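Local coordinates for gamma-glutamyltranspeptidase (Ggt) (Helicobacter pylori 26695, PDB 5BPK) that cleaves the gamma-glutamyl bond of compounds such as glutathione and passes the gamma-glutamyl group to water or an acceptor, as an N-terminal nucleophile hydrolase, at the interface of chains A and B. Numbering follows the deposited sequence. Chains: chain A, Gamma-glutamyltranspeptidase (Ggt); chain B, Gamma-glutamyltranspeptidase (Ggt).

Contact 1: the interface of chains A and B. Residues chain A 83, 231, 239-240, 244; chain B 30, 35.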
ATOM      1  N   GLY A  83       1.731   1.162  14.318  1.00 11.11           N
ATOM      2  CA  GLY A  83       0.969   2.410  14.502  1.00 10.53           C
ATOM      3  C   GLY A  83       0.145   2.897  13.327  1.00  9.34           C
ATOM      4  O   GLY A  83      -0.368   4.022  13.360  1.00 11.29           O
ATOM      5  N   PHE A 231      -2.596  -4.233  22.810  1.00 15.80           N
ATOM      6  CA  PHE A 231      -2.405  -2.958  22.134  1.00 14.85           C
ATOM      7  C   PHE A 231      -3.589  -2.020  22.370  1.00 14.63           C
ATOM      8  O   PHE A 231      -3.390  -0.835  22.674  1.00 14.42           O
ATOM      9  CB  PHE A 231      -2.211  -3.180  20.630  1.00 14.90           C
ATOM     10  CG  PHE A 231      -1.933  -1.914  19.853  1.00 12.12           C
ATOM     11  CD1 PHE A 231      -0.630  -1.475  19.674  1.00 14.06           C
ATOM     12  CD2 PHE A 231      -2.966  -1.165  19.295  1.00 12.44           C
ATOM     13  CE1 PHE A 231      -0.356  -0.311  18.963  1.00 12.13           C
ATOM     14  CE2 PHE A 231      -2.693   0.014  18.574  1.00 13.77           C
ATOM     15  CZ  PHE A 231      -1.393   0.435  18.412  1.00 12.25           C
ATOM     16  N   LEU A 239      -1.006   4.503  27.553  1.00 17.64           N
ATOM     17  CA  LEU A 239       0.103   5.302  27.016  1.00 15.47           C
ATOM     18  C   LEU A 239      -0.319   6.106  25.788  1.00 16.60           C
ATOM     19  O   LEU A 239       0.108   7.243  25.611  1.00 16.70           O
ATOM     20  CB  LEU A 239       1.294   4.407  26.632  1.00 15.21           C
ATOM     21  CG  LEU A 239       2.061   3.707  27.753  1.00 17.68           C
ATOM     22  CD1 LEU A 239       3.073   2.730  27.174  1.00 17.86           C
ATOM     23  CD2 LEU A 239       2.758   4.746  28.628  1.00 17.79           C
ATOM     24  N   ILE A 240      -1.159   5.511  24.939  1.00 15.95           N
ATOM     25  CA  ILE A 240      -1.605   6.203  23.733  1.00 15.08           C
ATOM     26  C   ILE A 240      -2.476   7.404  24.125  1.00 16.67           C
ATOM     27  O   ILE A 240      -2.229   8.519  23.687  1.00 17.26           O
ATOM     28  CB  ILE A 240      -2.357   5.251  22.756  1.00 14.75           C
ATOM     29  CG1 ILE A 240      -1.395   4.188  22.230  1.00 14.43           C
ATOM     30  CG2 ILE A 240      -2.961   6.035  21.587  1.00 15.12           C
ATOM     31  CD1 ILE A 240      -2.076   3.041  21.507  1.00 14.60           C
ATOM     32  N   MET A 244      -1.473  11.365  23.599  1.00 16.36           N
ATOM     33  CA  MET A 244      -2.415  12.144  22.791  1.00 17.05           C
ATOM     34  C   MET A 244      -2.884  13.409  23.513  1.00 19.13           C
ATOM     35  O   MET A 244      -2.833  14.505  22.949  1.00 20.08           O
ATOM     36  CB  MET A 244      -3.616  11.287  22.391  1.00 17.41           C
ATOM     37  CG  MET A 244      -3.291  10.295  21.276  1.00 15.67           C
ATOM     38  SD  MET A 244      -3.270  11.083  19.654  1.00 15.96           S
ATOM     39  CE  MET A 244      -2.372   9.907  18.629  1.00 14.92           C
TER
ATOM     40  N   ILE B  30       4.535   7.196  20.159  1.00 13.51           N
ATOM     41  CA  ILE B  30       3.841   7.101  21.446  1.00 13.44           C
ATOM     42  C   ILE B  30       4.863   6.831  22.558  1.00 13.73           C
ATOM     43  O   ILE B  30       5.494   5.772  22.610  1.00 15.67           O
ATOM     44  CB  ILE B  30       2.713   6.050  21.426  1.00 13.49           C
ATOM     45  CG1 ILE B  30       1.598   6.489  20.463  1.00 15.38           C
ATOM     46  CG2 ILE B  30       2.140   5.827  22.845  1.00 16.01           C
ATOM     47  CD1 ILE B  30       0.867   7.763  20.852  1.00 14.90           C
ATOM     48  N   PHE B  35       6.560   3.022  19.200  1.00 12.50           N
ATOM     49  CA  PHE B  35       6.115   3.001  17.803  1.00 11.99           C
ATOM     50  C   PHE B  35       5.703   4.371  17.276  1.00 10.98           C
ATOM     51  O   PHE B  35       5.244   5.233  18.026  1.00 13.36           O
ATOM     52  CB  PHE B  35       4.999   1.961  17.590  1.00 12.15           C
ATOM     53  CG  PHE B  35       3.677   2.330  18.210  1.00 13.20           C
ATOM     54  CD1 PHE B  35       2.746   3.084  17.506  1.00 12.60           C
ATOM     55  CD2 PHE B  35       3.356   1.912  19.500  1.00 14.24           C
ATOM     56  CE1 PHE B  35       1.523   3.413  18.075  1.00 12.27           C
ATOM     57  CE2 PHE B  35       2.143   2.243  20.066  1.00 12.63           C
ATOM     58  CZ  PHE B  35       1.227   3.004  19.352  1.00 12.61           C
TER
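B:Phe35 and A:Phe231 meet ring to ring across the seam between the large and small chains of the processed enzyme. The contact is apolar throughout. No nitrogen or oxygen of one chain comes within bonding reach of the other.

CE1 and CZ of A:Phe231 lie over the rim of one face of B:Phe35, the rings turned obliquely to each other, with CE1 3.7 Å from CZ of B:Phe35. The A:Phe231 ring leaves helix 229-232 with CG anti to the backbone N (chi1 -177°), which directs its far end at the partner ring. B:Phe35 has CG between its own backbone N and carbonyl carbon (chi1 71°). One side of its ring, at CD1, rests 3.6 Å from CA of A:Gly83. This glycine presents only main chain to the ring. The tip of B:Phe35 lies between A:Phe231 and A:Ile240, and A:Gly83 borders its CD1–CE1 side.

Aliphatic contacts complete the patch. A:Ile240, on helix 234-246, crosses both B:Ile30 and B:Phe35 at about a right angle. Its CD1 lies in the plane of the B:Phe35 ring, at the edge, 3.9 Å from CZ. Within chain B, CB of B:Ile30 sits over the other face of this ring, toward the rim, which holds the ring between B:Ile30 and A:Phe231. The CG2 branch of B:Ile30 packs on the helix backbone, 3.9 Å from CA of A:Ile240. That methyl also touches the carbonyl oxygen O of A:Leu239, at 3.7 Å.

Contact 2: the interface of chains A and B. Residues chain A 28-31; chain B 114, 116-117, 120.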
ATOM      1  N   SER A  28      17.180  -8.559 -17.105  1.00 12.49           N
ATOM      2  CA  SER A  28      16.804  -8.549 -15.690  1.00 12.72           C
ATOM      3  C   SER A  28      17.371  -9.772 -15.007  1.00  9.86           C
ATOM      4  O   SER A  28      17.541 -10.824 -15.623  1.00 12.86           O
ATOM      5  CB  SER A  28      15.288  -8.557 -15.513  1.00 13.96           C
ATOM      6  OG  SER A  28      14.694  -7.366 -16.007  1.00 15.29           O
ATOM      7  N   TYR A  29      17.640  -9.644 -13.719  1.00 11.70           N
ATOM      8  CA  TYR A  29      18.125 -10.779 -12.957  1.00 12.30           C
ATOM      9  C   TYR A  29      17.026 -11.851 -12.898  1.00 15.01           C
ATOM     10  O   TYR A  29      15.828 -11.542 -13.008  1.00 13.13           O
ATOM     11  CB  TYR A  29      18.616 -10.325 -11.564  1.00 11.77           C
ATOM     12  CG  TYR A  29      20.003  -9.727 -11.617  1.00 10.94           C
ATOM     13  CD1 TYR A  29      21.135 -10.535 -11.548  1.00 13.21           C
ATOM     14  CD2 TYR A  29      20.184  -8.360 -11.767  1.00 11.46           C
ATOM     15  CE1 TYR A  29      22.413  -9.993 -11.631  1.00 12.63           C
ATOM     16  CE2 TYR A  29      21.453  -7.811 -11.840  1.00 12.56           C
ATOM     17  CZ  TYR A  29      22.570  -8.636 -11.756  1.00 13.90           C
ATOM     18  OH  TYR A  29      23.842  -8.103 -11.832  1.00 18.21           O
ATOM     19  N   PRO A  30      17.425 -13.126 -12.774  1.00 15.19           N
ATOM     20  CA  PRO A  30      16.414 -14.170 -12.765  1.00 17.42           C
ATOM     21  C   PRO A  30      15.518 -14.074 -11.540  1.00 14.33           C
ATOM     22  O   PRO A  30      15.952 -13.608 -10.481  1.00 14.05           O
ATOM     23  CB  PRO A  30      17.228 -15.471 -12.740  1.00 19.55           C
ATOM     24  CG  PRO A  30      18.579 -15.093 -12.337  1.00 20.86           C
ATOM     25  CD  PRO A  30      18.792 -13.670 -12.705  1.00 17.16           C
ATOM     26  N   PRO A  31      14.262 -14.503 -11.678  1.00 14.39           N
ATOM     27  CA  PRO A  31      13.413 -14.602 -10.490  1.00 14.00           C
ATOM     28  C   PRO A  31      13.993 -15.521  -9.405  1.00 14.88           C
ATOM     29  O   PRO A  31      14.714 -16.490  -9.701  1.00 15.92           O
ATOM     30  CB  PRO A  31      12.111 -15.206 -11.034  1.00 15.57           C
ATOM     31  CG  PRO A  31      12.144 -14.975 -12.491  1.00 16.45           C
ATOM     32  CD  PRO A  31      13.558 -14.906 -12.908  1.00 14.95           C
TER
ATOM     33  N   ASN B 114       8.736 -12.557 -17.623  1.00 11.58           N
ATOM     34  CA  ASN B 114       8.838 -13.238 -16.343  1.00 12.74           C
ATOM     35  C   ASN B 114       8.661 -12.213 -15.216  1.00 12.05           C
ATOM     36  O   ASN B 114       8.605 -11.000 -15.456  1.00 11.91           O
ATOM     37  CB  ASN B 114      10.102 -14.115 -16.219  1.00 13.65           C
ATOM     38  CG  ASN B 114      11.384 -13.334 -15.989  1.00 12.38           C
ATOM     39  OD1 ASN B 114      11.419 -12.335 -15.262  1.00 13.52           O
ATOM     40  ND2 ASN B 114      12.477 -13.836 -16.568  1.00 14.05           N
ATOM     41  N   SER B 116      10.459 -11.161 -12.740  1.00 10.57           N
ATOM     42  CA  SER B 116      11.572 -10.229 -12.550  1.00 10.51           C
ATOM     43  C   SER B 116      11.590  -9.116 -13.604  1.00 10.83           C
ATOM     44  O   SER B 116      11.755  -7.934 -13.282  1.00 12.32           O
ATOM     45  CB  SER B 116      12.910 -10.965 -12.533  1.00 14.06           C
ATOM     46  OG  SER B 116      13.963 -10.053 -12.351  1.00 17.70           O
ATOM     47  N   GLU B 117      11.425  -9.513 -14.863  1.00 10.12           N
ATOM     48  CA  GLU B 117      11.329  -8.568 -15.970  1.00 10.05           C
ATOM     49  C   GLU B 117      10.128  -7.625 -15.791  1.00 10.66           C
ATOM     50  O   GLU B 117      10.242  -6.394 -15.970  1.00 11.63           O
ATOM     51  CB  GLU B 117      11.212  -9.316 -17.290  1.00 11.78           C
ATOM     52  CG  GLU B 117      12.476 -10.083 -17.680  1.00 12.23           C
ATOM     53  CD  GLU B 117      12.251 -11.061 -18.834  1.00 14.26           C
ATOM     54  OE1 GLU B 117      11.145 -11.636 -18.964  1.00 14.32           O
ATOM     55  OE2 GLU B 117      13.195 -11.254 -19.617  1.00 17.44           O
ATOM     56  N   SER B 120      11.104  -5.106 -12.954  0.50 11.13           N
ATOM     57  CA  SER B 120      12.197  -4.183 -13.278  0.50 12.47           C
ATOM     58  C   SER B 120      11.849  -3.200 -14.395  0.50 11.83           C
ATOM     59  O   SER B 120      12.387  -2.093 -14.432  0.50 12.02           O
ATOM     60  CB  SER B 120      13.452  -4.958 -13.664  0.50 13.06           C
ATOM     61  OG  SER B 120      13.984  -5.638 -12.544  0.50 17.92           O
TER
HETATM   62  O   HOH W   1      15.033 -12.378 -15.888  1.00 20.54           O
HETATM   63  O   HOH W   2      15.749 -10.939 -18.254  1.00 23.03           O
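B:Ser116 gives its hydroxyl to the backbone of A:Tyr29, where the start of the modelled large chain lies against the small chain. The hydrogen bond from OG of B:Ser116 to the carbonyl O of A:Tyr29 is short, 2.5 Å. OG stands anti to the backbone N (chi1 180°), which turns it toward the A:Tyr29 carbonyl. The donor is tilted 22° from the carbonyl plane.

Two waters extend the polar link. Water 1 joins ND2 of B:Asn114 to the carbonyl oxygens of A:Ser28 and A:Tyr29. Water 2 connects OE2 of B:Glu117, at 2.9 Å, with N and O of A:Ser28. The waters also bond to each other.

Bonds within chain B fix the B:Asn114 and B:Glu117 side chains. N of B:Glu117 bonds OD1 of B:Asn114 at 2.8 Å. In return, N of B:Asn114 bonds OE1 of B:Glu117 on its anti lone pair.

OG of A:Ser28 lies against the helix, 3.6 Å from both CA of B:Glu117 and CB of B:Ser120. The A:Pro31 ring crosses the B:Asn114 amide obliquely, with CG 3.9 Å from the amide carbon CG.

The B:Asn114–B:Glu117 pair forms a capping box, with B:Asn114 as N-cap residue, at the start of helix 115-120. The chain A segment runs past this helix as a loop, just ahead of strand 32-34.

Contact 3: the interface of chains A and B. Residues chain A 187, 192-193, 196-197, 213; chain B 27-29, 34, 36.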
ATOM      1  N   PHE A 187      11.344  14.425  13.391  1.00 15.21           N
ATOM      2  CA  PHE A 187      11.512  13.731  14.673  1.00 13.76           C
ATOM      3  C   PHE A 187      11.787  14.714  15.802  1.00 15.22           C
ATOM      4  O   PHE A 187      11.298  14.550  16.913  1.00 14.58           O
ATOM      5  CB  PHE A 187      12.700  12.773  14.646  1.00 12.34           C
ATOM      6  CG  PHE A 187      12.532  11.563  13.767  1.00 12.43           C
ATOM      7  CD1 PHE A 187      11.340  10.852  13.706  1.00 14.14           C
ATOM      8  CD2 PHE A 187      13.623  11.077  13.072  1.00 11.95           C
ATOM      9  CE1 PHE A 187      11.252   9.712  12.925  1.00 12.29           C
ATOM     10  CE2 PHE A 187      13.529   9.948  12.292  1.00 14.88           C
ATOM     11  CZ  PHE A 187      12.348   9.266  12.222  1.00 12.42           C
ATOM     12  N   SER A 192       8.961  12.306  22.293  1.00 15.22           N
ATOM     13  CA  SER A 192       8.917  10.850  22.181  1.00 14.68           C
ATOM     14  C   SER A 192       9.883  10.320  21.113  1.00 13.86           C
ATOM     15  O   SER A 192      10.706   9.452  21.400  1.00 14.53           O
ATOM     16  CB  SER A 192       7.494  10.404  21.875  1.00 15.20           C
ATOM     17  OG  SER A 192       7.064  11.000  20.665  1.00 15.64           O
ATOM     18  N   SER A 193       9.823  10.886  19.906  1.00 13.36           N
ATOM     19  CA  SER A 193      10.681  10.458  18.811  1.00 13.44           C
ATOM     20  C   SER A 193      12.158  10.791  19.007  1.00 13.99           C
ATOM     21  O   SER A 193      13.032  10.079  18.501  1.00 16.11           O
ATOM     22  CB  SER A 193      10.177  11.040  17.495  1.00 14.91           C
ATOM     23  OG  SER A 193       8.866  10.585  17.237  1.00 15.35           O
ATOM     24  N   TYR A 196      13.643   7.765  20.677  1.00 14.82           N
ATOM     25  CA  TYR A 196      13.718   6.509  19.929  1.00 13.75           C
ATOM     26  C   TYR A 196      14.569   6.559  18.666  1.00 15.51           C
ATOM     27  O   TYR A 196      15.084   5.527  18.235  1.00 16.93           O
ATOM     28  CB  TYR A 196      12.317   6.049  19.540  1.00 14.63           C
ATOM     29  CG  TYR A 196      11.391   5.788  20.704  1.00 11.93           C
ATOM     30  CD1 TYR A 196      11.789   4.980  21.772  1.00 13.82           C
ATOM     31  CD2 TYR A 196      10.093   6.314  20.715  1.00 14.03           C
ATOM     32  CE1 TYR A 196      10.933   4.723  22.829  1.00 15.25           C
ATOM     33  CE2 TYR A 196       9.232   6.068  21.767  1.00 13.18           C
ATOM     34  CZ  TYR A 196       9.661   5.251  22.817  1.00 14.64           C
ATOM     35  OH  TYR A 196       8.813   4.988  23.842  1.00 16.65           O
ATOM     36  N   PHE A 197      14.693   7.733  18.051  1.00 13.37           N
ATOM     37  CA  PHE A 197      15.339   7.824  16.736  1.00 14.08           C
ATOM     38  C   PHE A 197      16.651   8.597  16.735  1.00 14.21           C
ATOM     39  O   PHE A 197      17.161   8.960  15.679  1.00 17.05           O
ATOM     40  CB  PHE A 197      14.330   8.345  15.713  1.00 14.92           C
ATOM     41  CG  PHE A 197      13.228   7.374  15.469  1.00 11.44           C
ATOM     42  CD1 PHE A 197      13.446   6.256  14.663  1.00 13.63           C
ATOM     43  CD2 PHE A 197      12.006   7.502  16.119  1.00 12.93           C
ATOM     44  CE1 PHE A 197      12.441   5.324  14.467  1.00 15.01           C
ATOM     45  CE2 PHE A 197      11.006   6.558  15.940  1.00 13.62           C
ATOM     46  CZ  PHE A 197      11.226   5.470  15.117  1.00 15.80           C
ATOM     47  N   GLN A 213      15.342  -1.280  20.119  1.00 14.90           N
ATOM     48  CA  GLN A 213      14.019  -0.695  20.372  1.00 15.11           C
ATOM     49  C   GLN A 213      13.347  -1.343  21.573  1.00 13.88           C
ATOM     50  O   GLN A 213      12.422  -2.147  21.440  1.00 14.87           O
ATOM     51  CB  GLN A 213      13.151  -0.816  19.120  1.00 14.37           C
ATOM     52  CG  GLN A 213      13.690   0.002  17.967  1.00 13.77           C
ATOM     53  CD  GLN A 213      12.860  -0.136  16.708  1.00 12.66           C
ATOM     54  OE1 GLN A 213      11.975   0.685  16.438  1.00 13.78           O
ATOM     55  NE2 GLN A 213      13.137  -1.178  15.932  1.00 13.00           N
TER
ATOM     56  N   ALA B  27       5.876  11.203  12.136  1.00 13.55           N
ATOM     57  CA  ALA B  27       7.142  11.443  12.834  1.00 13.83           C
ATOM     58  C   ALA B  27       7.032  11.500  14.365  1.00 12.87           C
ATOM     59  O   ALA B  27       8.052  11.673  15.039  1.00 14.73           O
ATOM     60  CB  ALA B  27       7.837  12.689  12.288  1.00 14.37           C
ATOM     61  N   ALA B  28       5.819  11.345  14.904  1.00 13.41           N
ATOM     62  CA  ALA B  28       5.583  11.347  16.356  1.00 14.89           C
ATOM     63  C   ALA B  28       5.365   9.928  16.850  1.00 14.18           C
ATOM     64  O   ALA B  28       4.555   9.180  16.288  1.00 14.36           O
ATOM     65  CB  ALA B  28       4.373  12.197  16.711  1.00 15.98           C
ATOM     66  N   SER B  29       6.079   9.571  17.909  1.00 13.80           N
ATOM     67  CA  SER B  29       5.973   8.262  18.517  1.00 13.31           C
ATOM     68  C   SER B  29       5.089   8.334  19.759  1.00 13.45           C
ATOM     69  O   SER B  29       4.928   9.403  20.357  1.00 14.25           O
ATOM     70  CB  SER B  29       7.359   7.762  18.925  1.00 12.90           C
ATOM     71  OG  SER B  29       8.251   7.722  17.829  1.00 15.34           O
ATOM     72  N   GLY B  34       7.155   2.910  21.996  1.00 12.43           N
ATOM     73  CA  GLY B  34       8.190   2.628  20.996  1.00 12.00           C
ATOM     74  C   GLY B  34       7.760   2.546  19.536  1.00 13.22           C
ATOM     75  O   GLY B  34       8.525   2.054  18.708  1.00 15.92           O
ATOM     76  N   LEU B  36       5.883   4.555  15.971  1.00 10.93           N
ATOM     77  CA  LEU B  36       5.479   5.776  15.287  1.00 10.84           C
ATOM     78  C   LEU B  36       3.997   5.779  14.938  1.00 11.13           C
ATOM     79  O   LEU B  36       3.444   4.763  14.517  1.00 11.65           O
ATOM     80  CB  LEU B  36       6.274   5.943  13.994  1.00 11.04           C
ATOM     81  CG  LEU B  36       7.707   6.437  14.156  1.00 10.55           C
ATOM     82  CD1 LEU B  36       8.560   6.060  12.956  1.00 11.23           C
ATOM     83  CD2 LEU B  36       7.744   7.944  14.409  1.00 13.57           C
TER
HETATM   84  O   HOH W   3      11.277   2.325  18.703  1.00 14.74           O
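A:Ser193 and B:Ser29 meet hydroxyl to hydroxyl where helix 191-196 of chain A faces a loop of chain B. Their OG atoms are 3.0 Å apart; the direction of this hydrogen bond is not settled. OG of A:Ser193 also donates to the carbonyl O of B:Ala27, at 2.6 Å, tilted 30° from the carbonyl plane. N of B:Ser29 lies 3.0 Å from OG of A:Ser193 and makes a weak bond to OG of A:Ser192; its N-H points squarely at neither. As a second grip, OG of A:Ser192 sits between its backbone N and carbonyl carbon (chi1 59°) and donates to the carbonyl O of B:Ser29 at 2.7 Å. The donor stands above the carbonyl plane, not on a lone pair. Neighbouring helix serines thus hold both loop backbone and side chain.

A water bridges OE1 of A:Gln213 and O of B:Gly34.

CA of B:Gly34 lies over one face of the A:Tyr196 ring, 3.8 Å from the ring centroid, as a CH-pi contact. The bond from N of B:Gly34 to the phenol OH is weak. CB of B:Ser29 meets the A:Tyr196 ring edge in plane. OG of B:Ser29 lies in plane at the A:Phe197 ring edge, 3.5 Å from CE2.

A:Phe197 and B:Leu36 reach toward each other tip to tip. Behind them, CB of A:Phe197 covers the centre of one A:Phe187 face. At the tip contact, CD1 of B:Leu36 is 3.5 Å from CZ of A:Phe197.

Contacts 1 and 3 are neighbours, with C-alpha centres about 10 Å apart. They use the same stretch of chain B, residues 27 to 36: contact 1 takes B:Ile30 and B:Phe35, and contact 3 takes residues 27 to 29, 34 and 36. Chain A supplies helices 229-232 and 234-246 to contact 1 and helices 174-187 and 191-196 to contact 3. One chain B loop is therefore held by several chain A helices and by loop residues. Contact 2 lies about 40 Å from contact 1 and 37 Å from contact 3, and shares no element with either. Such separated contacts fit two chains cut from one precursor, as in this family.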